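Local coordinates for protein WipB (Legionella pneumophila, PDB 5NNY) that is a translocated Ser/Thr phosphatase that targets the host lysosomal nutrient-sensing machinery, represented here by its phosphatase domain, at residues Ile27-Phe38 and Gln74-Ile85; Tyr195-Val206 and Ser232-Asp241. All blocks are in the same frame, centred on the assembly; numbering follows the deposited sequence.

Contact 1 (Ile27-Phe38 and Gln74-Ile85)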
loop_
_atom_site.group_PDB
_atom_site.type_symbol
_atom_site.label_atom_id
_atom_site.label_comp_id
_atom_site.label_asym_id
_atom_site.label_seq_id
_atom_site.Cartn_x
_atom_site.Cartn_y
_atom_site.Cartn_z
ATOM N N ILE A 27 15.751 10.884 0.196
ATOM C CA ILE A 27 15.217 10.423 1.472
ATOM C C ILE A 27 16.243 9.584 2.223
ATOM O O ILE A 27 16.333 9.656 3.453
ATOM C CB ILE A 27 13.911 9.638 1.269
ATOM C CG1 ILE A 27 12.924 10.447 0.436
ATOM C CG2 ILE A 27 13.317 9.260 2.633
ATOM C CD1 ILE A 27 12.437 11.671 1.161
ATOM N N ILE A 28 16.987 8.721 1.522
ATOM C CA ILE A 28 17.893 7.793 2.190
ATOM C C ILE A 28 19.269 7.874 1.561
ATOM O O ILE A 28 19.432 8.213 0.386
ATOM C CB ILE A 28 17.412 6.322 2.149
ATOM C CG1 ILE A 28 17.412 5.816 0.715
ATOM C CG2 ILE A 28 16.049 6.173 2.802
ATOM C CD1 ILE A 28 16.978 4.352 0.583
ATOM N N ALA A 29 20.261 7.518 2.367
ATOM C CA ALA A 29 21.630 7.326 1.915
ATOM C C ALA A 29 22.014 5.862 2.070
ATOM O O ALA A 29 21.702 5.224 3.079
ATOM C CB ALA A 29 22.608 8.212 2.688
ATOM N N ILE A 30 22.668 5.335 1.044
ATOM C CA ILE A 30 23.144 3.955 1.015
ATOM C C ILE A 30 24.366 3.963 0.121
ATOM O O ILE A 30 24.393 4.662 -0.892
ATOM C CB ILE A 30 22.053 2.975 0.505
ATOM C CG1 ILE A 30 22.493 1.507 0.632
ATOM C CG2 ILE A 30 21.710 3.253 -0.953
ATOM C CD1 ILE A 30 21.439 0.509 0.073
ATOM N N SER A 31 25.387 3.222 0.508
ATOM C CA SER A 31 26.607 3.216 -0.269
ATOM C C SER A 31 26.370 2.576 -1.633
ATOM O O SER A 31 25.455 1.761 -1.802
ATOM C CB SER A 31 27.722 2.480 0.469
ATOM O OG SER A 31 27.473 1.079 0.577
ATOM N N PRO A 32 27.164 2.956 -2.631
ATOM C CA PRO A 32 27.089 2.261 -3.920
ATOM C C PRO A 32 27.294 0.760 -3.798
ATOM O O PRO A 32 26.631 -0.013 -4.503
ATOM C CB PRO A 32 28.212 2.921 -4.735
ATOM C CG PRO A 32 28.356 4.276 -4.148
ATOM C CD PRO A 32 28.071 4.116 -2.674
ATOM N N GLU A 33 28.197 0.315 -2.923
ATOM C CA GLU A 33 28.423 -1.124 -2.834
ATOM C C GLU A 33 27.221 -1.838 -2.223
ATOM O O GLU A 33 26.874 -2.957 -2.641
ATOM C CB GLU A 33 29.704 -1.419 -2.050
ATOM C CG GLU A 33 30.041 -2.910 -2.054
ATOM C CD GLU A 33 31.475 -3.228 -1.630
ATOM O OE1 GLU A 33 32.123 -2.384 -0.965
ATOM O OE2 GLU A 33 31.950 -4.332 -1.974
ATOM N N ASN A 34 26.552 -1.202 -1.251
ATOM C CA ASN A 34 25.365 -1.813 -0.647
ATOM C C ASN A 34 24.146 -1.713 -1.550
ATOM O O ASN A 34 23.273 -2.592 -1.523
ATOM C CB ASN A 34 25.050 -1.171 0.706
ATOM C CG ASN A 34 25.953 -1.678 1.817
ATOM O OD1 ASN A 34 26.529 -2.767 1.712
ATOM N ND2 ASN A 34 26.080 -0.897 2.889
ATOM N N TYR A 35 24.043 -0.637 -2.322
ATOM C CA TYR A 35 23.040 -0.595 -3.371
ATOM C C TYR A 35 23.224 -1.759 -4.337
ATOM O O TYR A 35 22.251 -2.426 -4.718
ATOM C CB TYR A 35 23.152 0.748 -4.085
ATOM C CG TYR A 35 22.035 1.074 -5.034
ATOM C CD1 TYR A 35 21.981 0.508 -6.298
ATOM C CD2 TYR A 35 21.070 1.998 -4.687
ATOM C CE1 TYR A 35 20.986 0.832 -7.176
ATOM C CE2 TYR A 35 20.056 2.332 -5.563
ATOM C CZ TYR A 35 20.019 1.737 -6.803
ATOM O OH TYR A 35 19.022 2.049 -7.685
ATOM N N ALA A 36 24.469 -2.024 -4.741
ATOM C CA ALA A 36 24.698 -3.104 -5.694
ATOM C C ALA A 36 24.353 -4.443 -5.070
ATOM O O ALA A 36 23.768 -5.307 -5.733
ATOM C CB ALA A 36 26.145 -3.105 -6.193
ATOM N N LYS A 37 24.706 -4.632 -3.791
ATOM C CA LYS A 37 24.299 -5.844 -3.089
ATOM C C LYS A 37 22.775 -5.973 -3.066
ATOM O O LYS A 37 22.232 -7.065 -3.276
ATOM C CB LYS A 37 24.850 -5.853 -1.661
ATOM C CG LYS A 37 26.339 -6.247 -1.509
ATOM C CD LYS A 37 26.769 -6.181 -0.033
ATOM C CE LYS A 37 28.169 -6.745 0.238
ATOM N NZ LYS A 37 29.254 -5.947 -0.399
ATOM N N PHE A 38 22.072 -4.868 -2.800
ATOM C CA PHE A 38 20.608 -4.889 -2.764
ATOM C C PHE A 38 20.037 -5.331 -4.109
ATOM O O PHE A 38 19.173 -6.225 -4.173
ATOM C CB PHE A 38 20.091 -3.493 -2.386
ATOM C CG PHE A 38 18.612 -3.412 -2.113
ATOM C CD1 PHE A 38 17.678 -3.549 -3.130
ATOM C CD2 PHE A 38 18.167 -3.103 -0.833
ATOM C CE1 PHE A 38 16.325 -3.426 -2.876
ATOM C CE2 PHE A 38 16.831 -2.985 -0.562
ATOM C CZ PHE A 38 15.898 -3.142 -1.575
ATOM N N GLN A 74 21.171 -11.374 5.090
ATOM C CA GLN A 74 21.956 -10.371 4.383
ATOM C C GLN A 74 21.087 -9.187 3.985
ATOM O O GLN A 74 21.536 -8.032 4.043
ATOM C CB GLN A 74 22.664 -10.945 3.147
ATOM C CG GLN A 74 23.621 -9.860 2.601
ATOM C CD GLN A 74 24.415 -10.205 1.356
ATOM O OE1 GLN A 74 24.190 -11.207 0.690
ATOM N NE2 GLN A 74 25.374 -9.350 1.043
ATOM N N TYR A 75 19.840 -9.452 3.582
ATOM C CA TYR A 75 18.933 -8.351 3.279
ATOM C C TYR A 75 18.772 -7.440 4.487
ATOM O O TYR A 75 18.841 -6.211 4.365
ATOM C CB TYR A 75 17.567 -8.882 2.823
ATOM C CG TYR A 75 16.652 -7.755 2.421
ATOM C CD1 TYR A 75 16.803 -7.129 1.189
ATOM C CD2 TYR A 75 15.684 -7.270 3.291
ATOM C CE1 TYR A 75 15.989 -6.074 0.803
ATOM C CE2 TYR A 75 14.873 -6.194 2.916
ATOM C CZ TYR A 75 15.029 -5.619 1.668
ATOM O OH TYR A 75 14.241 -4.566 1.280
ATOM N N ASN A 76 18.550 -8.029 5.666
ATOM C CA ASN A 76 18.359 -7.214 6.865
ATOM C C ASN A 76 19.646 -6.496 7.268
ATOM O O ASN A 76 19.585 -5.411 7.861
ATOM C CB ASN A 76 17.838 -8.078 8.016
ATOM C CG ASN A 76 16.393 -8.513 7.810
ATOM O OD1 ASN A 76 15.681 -7.965 6.964
ATOM N ND2 ASN A 76 15.954 -9.487 8.587
ATOM N N ALA A 77 20.811 -7.079 6.966
ATOM C CA ALA A 77 22.072 -6.358 7.173
ATOM C C ALA A 77 22.169 -5.132 6.268
ATOM O O ALA A 77 22.729 -4.100 6.658
ATOM C CB ALA A 77 23.259 -7.288 6.928
ATOM N N LEU A 78 21.656 -5.231 5.036
ATOM C CA LEU A 78 21.650 -4.055 4.171
ATOM C C LEU A 78 20.699 -2.996 4.706
ATOM O O LEU A 78 21.037 -1.806 4.732
ATOM C CB LEU A 78 21.281 -4.448 2.739
ATOM C CG LEU A 78 22.250 -5.355 1.976
ATOM C CD1 LEU A 78 21.717 -5.707 0.585
ATOM C CD2 LEU A 78 23.627 -4.709 1.866
ATOM N N ILE A 79 19.505 -3.408 5.139
ATOM C CA ILE A 79 18.546 -2.455 5.706
ATOM C C ILE A 79 19.167 -1.705 6.883
ATOM O O ILE A 79 18.967 -0.493 7.052
ATOM C CB ILE A 79 17.260 -3.190 6.128
ATOM C CG1 ILE A 79 16.569 -3.819 4.910
ATOM C CG2 ILE A 79 16.328 -2.260 6.910
ATOM C CD1 ILE A 79 16.047 -2.804 3.858
ATOM N N ALA A 80 19.912 -2.420 7.726
ATOM C CA ALA A 80 20.546 -1.832 8.905
ATOM C C ALA A 80 21.621 -0.819 8.549
ATOM O O ALA A 80 22.066 -0.078 9.434
ATOM C CB ALA A 80 21.163 -2.929 9.770
ATOM N N GLN A 81 22.066 -0.793 7.307
ATOM C CA GLN A 81 23.037 0.177 6.828
ATOM C C GLN A 81 22.411 1.291 5.998
ATOM O O GLN A 81 23.140 2.063 5.363
ATOM C CB GLN A 81 24.111 -0.534 6.015
ATOM C CG GLN A 81 24.913 -1.521 6.842
ATOM C CD GLN A 81 25.937 -2.249 6.014
ATOM O OE1 GLN A 81 26.957 -1.670 5.645
ATOM N NE2 GLN A 81 25.659 -3.521 5.691
ATOM N N ILE A 82 21.082 1.374 5.955
ATOM C CA ILE A 82 20.374 2.449 5.273
ATOM C C ILE A 82 20.097 3.542 6.296
ATOM O O ILE A 82 19.683 3.254 7.427
ATOM C CB ILE A 82 19.077 1.935 4.629
ATOM C CG1 ILE A 82 19.407 1.018 3.440
ATOM C CG2 ILE A 82 18.187 3.088 4.213
ATOM C CD1 ILE A 82 18.170 0.278 2.845
ATOM N N LYS A 83 20.386 4.785 5.929
ATOM C CA LYS A 83 20.124 5.925 6.796
ATOM C C LYS A 83 19.124 6.844 6.125
ATOM O O LYS A 83 19.278 7.188 4.953
ATOM C CB LYS A 83 21.404 6.703 7.122
ATOM C CG LYS A 83 21.324 7.375 8.485
ATOM C CD LYS A 83 22.194 8.603 8.581
ATOM C CE LYS A 83 21.949 9.296 9.912
ATOM N NZ LYS A 83 20.516 9.183 10.323
ATOM N N ILE A 84 18.099 7.226 6.875
ATOM C CA ILE A 84 17.175 8.262 6.438
ATOM C C ILE A 84 17.857 9.604 6.671
ATOM O O ILE A 84 18.328 9.884 7.780
ATOM C CB ILE A 84 15.837 8.168 7.185
ATOM C CG1 ILE A 84 14.932 7.101 6.552
ATOM C CG2 ILE A 84 15.102 9.495 7.161
ATOM C CD1 ILE A 84 15.486 5.674 6.583
ATOM N N ILE A 85 17.968 10.404 5.619
ATOM C CA ILE A 85 18.640 11.700 5.680
ATOM C C ILE A 85 17.682 12.863 5.524
ATOM O O ILE A 85 18.119 14.020 5.619
ATOM C CB ILE A 85 19.755 11.811 4.618
ATOM C CG1 ILE A 85 19.150 11.705 3.216
ATOM C CG2 ILE A 85 20.777 10.732 4.835
ATOM C CD1 ILE A 85 20.147 11.873 2.088
HETATM O O HOH W 1 25.216 1.880 3.230
HETATM O O HOH W 2 27.031 -4.727 3.632
#
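Phe38 and Tyr75 meet obliquely, their ring planes 54° apart and centroids 5.4 Å from each other, with Phe38 CE2 3.5 Å from Tyr75 CE1. Ile79 CD1 comes to the edge of the Phe38 ring near its plane. Tyr75 OH donates to the backbone oxygen of Phe107, on helix 105-117. The amides of Asn34 and Gln81 stand almost perpendicular, and the bond from Asn34 ND2 to Gln81 OE1 (3.0 Å) reaches that oxygen from above its carbonyl plane. One water joins Asn34 OD1 to Gln81 NE2, while another is shared by Ser31 N, Asn34 ND2 and Gln81 O; Gln81 NE2 also donates to Ala77 O. Both amides are thus fixed in rotation.

Here strand 28-29 leads into helix 32-38, and helix 74-79 leads through a type I turn into strand 83-84; the strands form an antiparallel ribbon, and the helix axes run roughly antiparallel, at 147°, 10.3 Å apart at closest. In the ribbon, Ala29 and Lys83 form the hydrogen-bonded pair, Ala29 N lying 2.8 Å from Lys83 O, and Ile85 N extends the ladder to Ile27 O. Ile28 and Ile84 are the non-hydrogen-bonded pair; with chi1 at 66°, Ile28 sends CG2 beside its own backbone N, where it meets Ile84 CD1 at 3.9 Å. Ile82 CG2 touches the same side chain, which helix 15-24 also covers. Between the helices Leu78 divides its branches: CD1 packs 3.5 Å from Phe38 N, and CD2 lies against the Asn34 amide. The Lys37 and Gln74 side chains cross at about a right angle, Lys37 CD against Gln74 NE2 (3.6 Å).

Contact 2 (Tyr195-Val206 and Ser232-Asp241)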
loop_
_atom_site.group_PDB
_atom_site.type_symbol
_atom_site.label_atom_id
_atom_site.label_comp_id
_atom_site.label_asym_id
_atom_site.label_seq_id
_atom_site.Cartn_x
_atom_site.Cartn_y
_atom_site.Cartn_z
ATOM N N TYR A 195 -4.386 14.526 0.386
ATOM C CA TYR A 195 -4.434 15.806 -0.318
ATOM C C TYR A 195 -3.192 16.648 -0.045
ATOM O O TYR A 195 -2.487 16.473 0.954
ATOM C CB TYR A 195 -5.700 16.598 0.054
ATOM C CG TYR A 195 -5.752 16.970 1.516
ATOM C CD1 TYR A 195 -5.057 18.077 1.992
ATOM C CD2 TYR A 195 -6.488 16.209 2.418
ATOM C CE1 TYR A 195 -5.078 18.403 3.325
ATOM C CE2 TYR A 195 -6.521 16.525 3.751
ATOM C CZ TYR A 195 -5.824 17.630 4.198
ATOM O OH TYR A 195 -5.853 17.940 5.533
ATOM N N SER A 196 -2.952 17.589 -0.956
ATOM C CA SER A 196 -2.044 18.705 -0.741
ATOM C C SER A 196 -2.864 19.974 -0.904
ATOM O O SER A 196 -3.565 20.134 -1.907
ATOM C CB SER A 196 -0.880 18.690 -1.734
ATOM O OG SER A 196 -0.078 19.849 -1.562
ATOM N N LEU A 197 -2.813 20.853 0.087
ATOM C CA LEU A 197 -3.725 21.987 0.145
ATOM C C LEU A 197 -2.964 23.301 0.075
ATOM O O LEU A 197 -1.924 23.463 0.716
ATOM C CB LEU A 197 -4.573 21.914 1.429
ATOM C CG LEU A 197 -5.503 23.066 1.806
ATOM C CD1 LEU A 197 -6.735 23.117 0.903
ATOM C CD2 LEU A 197 -5.894 22.933 3.260
ATOM N N ASP A 198 -3.499 24.245 -0.704
ATOM C CA ASP A 198 -2.970 25.605 -0.820
ATOM C C ASP A 198 -4.092 26.527 -0.367
ATOM O O ASP A 198 -4.926 26.952 -1.183
ATOM C CB ASP A 198 -2.522 25.906 -2.251
ATOM C CG ASP A 198 -1.893 27.280 -2.401
ATOM O OD1 ASP A 198 -2.063 28.125 -1.499
ATOM O OD2 ASP A 198 -1.232 27.504 -3.443
ATOM N N PRO A 199 -4.168 26.848 0.925
ATOM C CA PRO A 199 -5.317 27.629 1.413
ATOM C C PRO A 199 -5.422 29.014 0.779
ATOM O O PRO A 199 -6.537 29.487 0.534
ATOM C CB PRO A 199 -5.063 27.722 2.926
ATOM C CG PRO A 199 -4.038 26.677 3.226
ATOM C CD PRO A 199 -3.208 26.536 1.998
ATOM N N ASP A 200 -4.294 29.672 0.504
ATOM C CA ASP A 200 -4.350 31.032 -0.039
ATOM C C ASP A 200 -4.962 31.043 -1.432
ATOM O O ASP A 200 -5.679 31.982 -1.801
ATOM C CB ASP A 200 -2.951 31.653 -0.078
ATOM C CG ASP A 200 -2.481 32.146 1.283
ATOM O OD1 ASP A 200 -3.232 31.999 2.273
ATOM O OD2 ASP A 200 -1.354 32.693 1.360
ATOM N N ALA A 201 -4.696 30.006 -2.217
ATOM C CA ALA A 201 -5.221 29.922 -3.569
ATOM C C ALA A 201 -6.575 29.232 -3.636
ATOM O O ALA A 201 -7.155 29.148 -4.730
ATOM C CB ALA A 201 -4.220 29.194 -4.476
ATOM N N ASN A 202 -7.095 28.747 -2.505
ATOM C CA ASN A 202 -8.345 27.997 -2.506
ATOM C C ASN A 202 -8.255 26.861 -3.529
ATOM O O ASN A 202 -9.122 26.683 -4.379
ATOM C CB ASN A 202 -9.537 28.925 -2.797
ATOM C CG ASN A 202 -10.877 28.239 -2.627
ATOM O OD1 ASN A 202 -11.021 27.320 -1.822
ATOM N ND2 ASN A 202 -11.865 28.679 -3.398
ATOM N N GLU A 203 -7.160 26.113 -3.455
ATOM C CA GLU A 203 -6.886 25.017 -4.374
ATOM C C GLU A 203 -6.470 23.784 -3.586
ATOM O O GLU A 203 -5.798 23.895 -2.556
ATOM C CB GLU A 203 -5.796 25.422 -5.386
ATOM C CG GLU A 203 -5.469 24.382 -6.450
ATOM C CD GLU A 203 -4.342 23.426 -6.040
ATOM O OE1 GLU A 203 -3.715 23.630 -4.971
ATOM O OE2 GLU A 203 -4.086 22.459 -6.796
ATOM N N ILE A 204 -6.870 22.608 -4.070
ATOM C CA ILE A 204 -6.521 21.356 -3.403
ATOM C C ILE A 204 -6.209 20.296 -4.453
ATOM O O ILE A 204 -6.845 20.243 -5.512
ATOM C CB ILE A 204 -7.636 20.915 -2.437
ATOM C CG1 ILE A 204 -7.186 19.721 -1.583
ATOM C CG2 ILE A 204 -8.946 20.617 -3.204
ATOM C CD1 ILE A 204 -8.245 19.268 -0.593
ATOM N N LYS A 205 -5.168 19.504 -4.190
ATOM C CA LYS A 205 -4.838 18.332 -4.987
ATOM C C LYS A 205 -5.232 17.116 -4.157
ATOM O O LYS A 205 -4.745 16.964 -3.035
ATOM C CB LYS A 205 -3.349 18.265 -5.320
ATOM C CG LYS A 205 -2.786 19.468 -6.047
ATOM C CD LYS A 205 -1.321 19.232 -6.414
ATOM C CE LYS A 205 -0.557 20.552 -6.474
ATOM N NZ LYS A 205 0.778 20.396 -7.128
ATOM N N VAL A 206 -6.104 16.268 -4.696
ATOM C CA VAL A 206 -6.575 15.066 -4.002
ATOM C C VAL A 206 -5.855 13.861 -4.594
ATOM O O VAL A 206 -5.808 13.703 -5.821
ATOM C CB VAL A 206 -8.105 14.914 -4.100
ATOM C CG1 VAL A 206 -8.554 13.519 -3.651
ATOM C CG2 VAL A 206 -8.781 15.981 -3.233
ATOM N N SER A 232 -15.186 25.032 0.413
ATOM C CA SER A 232 -13.890 25.597 0.054
ATOM C C SER A 232 -12.900 24.445 -0.002
ATOM O O SER A 232 -13.202 23.329 0.435
ATOM C CB SER A 232 -13.429 26.654 1.057
ATOM O OG SER A 232 -13.117 26.072 2.315
ATOM N N ALA A 233 -11.707 24.727 -0.538
ATOM C CA ALA A 233 -10.644 23.721 -0.526
ATOM C C ALA A 233 -10.267 23.331 0.899
ATOM O O ALA A 233 -10.045 22.146 1.188
ATOM C CB ALA A 233 -9.405 24.237 -1.264
ATOM N N VAL A 234 -10.182 24.319 1.800
ATOM C CA VAL A 234 -9.914 24.057 3.211
ATOM C C VAL A 234 -11.005 23.176 3.808
ATOM O O VAL A 234 -10.723 22.258 4.585
ATOM C CB VAL A 234 -9.768 25.387 3.985
ATOM C CG1 VAL A 234 -10.038 25.178 5.458
ATOM C CG2 VAL A 234 -8.363 25.966 3.792
ATOM N N ASP A 235 -12.266 23.439 3.460
ATOM C CA ASP A 235 -13.352 22.633 4.014
ATOM C C ASP A 235 -13.287 21.193 3.516
ATOM O O ASP A 235 -13.552 20.251 4.271
ATOM C CB ASP A 235 -14.709 23.251 3.672
ATOM C CG ASP A 235 -15.378 23.878 4.877
ATOM O OD1 ASP A 235 -14.702 23.997 5.926
ATOM O OD2 ASP A 235 -16.571 24.246 4.785
ATOM N N LEU A 236 -12.956 21.003 2.241
ATOM C CA LEU A 236 -12.841 19.650 1.712
ATOM C C LEU A 236 -11.713 18.898 2.396
ATOM O O LEU A 236 -11.846 17.710 2.720
ATOM C CB LEU A 236 -12.613 19.697 0.201
ATOM C CG LEU A 236 -12.723 18.345 -0.514
ATOM C CD1 LEU A 236 -14.143 17.792 -0.455
ATOM C CD2 LEU A 236 -12.226 18.432 -1.955
ATOM N N ALA A 237 -10.595 19.584 2.633
ATOM C CA ALA A 237 -9.490 18.987 3.366
ATOM C C ALA A 237 -9.926 18.578 4.762
ATOM O O ALA A 237 -9.534 17.519 5.264
ATOM C CB ALA A 237 -8.326 19.977 3.432
ATOM N N LYS A 238 -10.751 19.402 5.410
ATOM C CA LYS A 238 -11.255 19.038 6.729
ATOM C C LYS A 238 -12.127 17.792 6.652
ATOM O O LYS A 238 -12.063 16.917 7.526
ATOM C CB LYS A 238 -12.034 20.208 7.329
ATOM C CG LYS A 238 -13.089 19.802 8.330
ATOM N N THR A 239 -12.930 17.683 5.597
ATOM C CA THR A 239 -13.749 16.488 5.403
ATOM C C THR A 239 -12.871 15.259 5.191
ATOM O O THR A 239 -13.181 14.171 5.691
ATOM C CB THR A 239 -14.680 16.696 4.207
ATOM O OG1 THR A 239 -15.496 17.847 4.443
ATOM C CG2 THR A 239 -15.582 15.455 3.970
ATOM N N ILE A 240 -11.776 15.411 4.438
ATOM C CA ILE A 240 -10.923 14.263 4.137
ATOM C C ILE A 240 -10.221 13.799 5.407
ATOM O O ILE A 240 -10.139 12.597 5.688
ATOM C CB ILE A 240 -9.941 14.612 2.999
ATOM C CG1 ILE A 240 -10.701 14.835 1.678
ATOM C CG2 ILE A 240 -8.865 13.537 2.818
ATOM C CD1 ILE A 240 -9.800 15.387 0.559
ATOM N N ASP A 241 -9.764 14.759 6.224
ATOM C CA ASP A 241 -9.220 14.466 7.550
ATOM C C ASP A 241 -10.197 13.646 8.390
ATOM O O ASP A 241 -9.800 12.684 9.061
ATOM C CB ASP A 241 -8.898 15.782 8.276
ATOM C CG ASP A 241 -7.681 16.491 7.718
ATOM O OD1 ASP A 241 -6.926 15.887 6.926
ATOM O OD2 ASP A 241 -7.477 17.675 8.071
HETATM O O HOH W 3 -9.795 27.111 0.779
#
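A beta-hairpin covered by the first turns of a helix is the motif here, within the phosphatase domain and its calcineurin-like phosphoesterase fold. Strands 195-198 and 203-206 pair antiparallel and are joined by a tight turn in which Asn202 and Glu203 both face Asp198, a G1 beta bulge. Asn202 takes up the left-handed backbone conformation there (phi 52°, psi 49°), and its side chain turns to the helix start. Asn202 OD1 accepts from Ala233 N at 3.0 Å in a nearly straight bond, and a water links the same oxygen to Val234 N. Ser232, the N-cap, receives Asp235 N on its OG at 3.0 Å, so three amides of the first turn are satisfied by side chains or solvent.

At the other end, the Tyr195 ring lies beneath the helix. Ala237 CB sits over one face in a CH-pi contact, 3.7 Å from the ring centroid, while Ile240 CG2 comes to the edge, 3.6 Å from Tyr195 CD2. The hydroxyl reaches past them: Tyr195 OH donates to Asp241 OD1 at 2.7 Å, meeting the carboxylate on its syn side, 25° out of plane. Between these polar ends the packing is aliphatic. Leu197 CD1 meets Ala233 CB at 3.6 Å, and its CD2 touches both Ala237 CB and Val234 CG2. Ile204 presses CB against Ala233 CB, and Val206 CG2 touches Ile240 CD1.

Strand 203-208 is flanked in the mixed sheet by strand 190-198 and by strand 301-306, whose Ile302 packs on Val206 and Leu236; Asn202 ND2 donates to Lys299 O just before that strand, and helix 233-253 runs roughly along these strands over one face of the sheet.

How the contacts relate
The two contacts lie in series along the chain. Their centres are about 37 Å apart and their nearest atoms about 15 Å, so they do not touch, and each lies more than 20 Å from the centre of the chain. Contact 1 pairs two strand-helix units, whose strands form a separate ribbon, and its 74-85 segment falls in a predicted coiled coil; contact 2 covers one side of the central mixed sheet, near strand 301-306, one of its two edge strands. Both use an N-cap serine and a water-bridged side-chain amide, which grips another amide in one and a helix start in the other. Neither contains a ligand or metal, and both are structural packing.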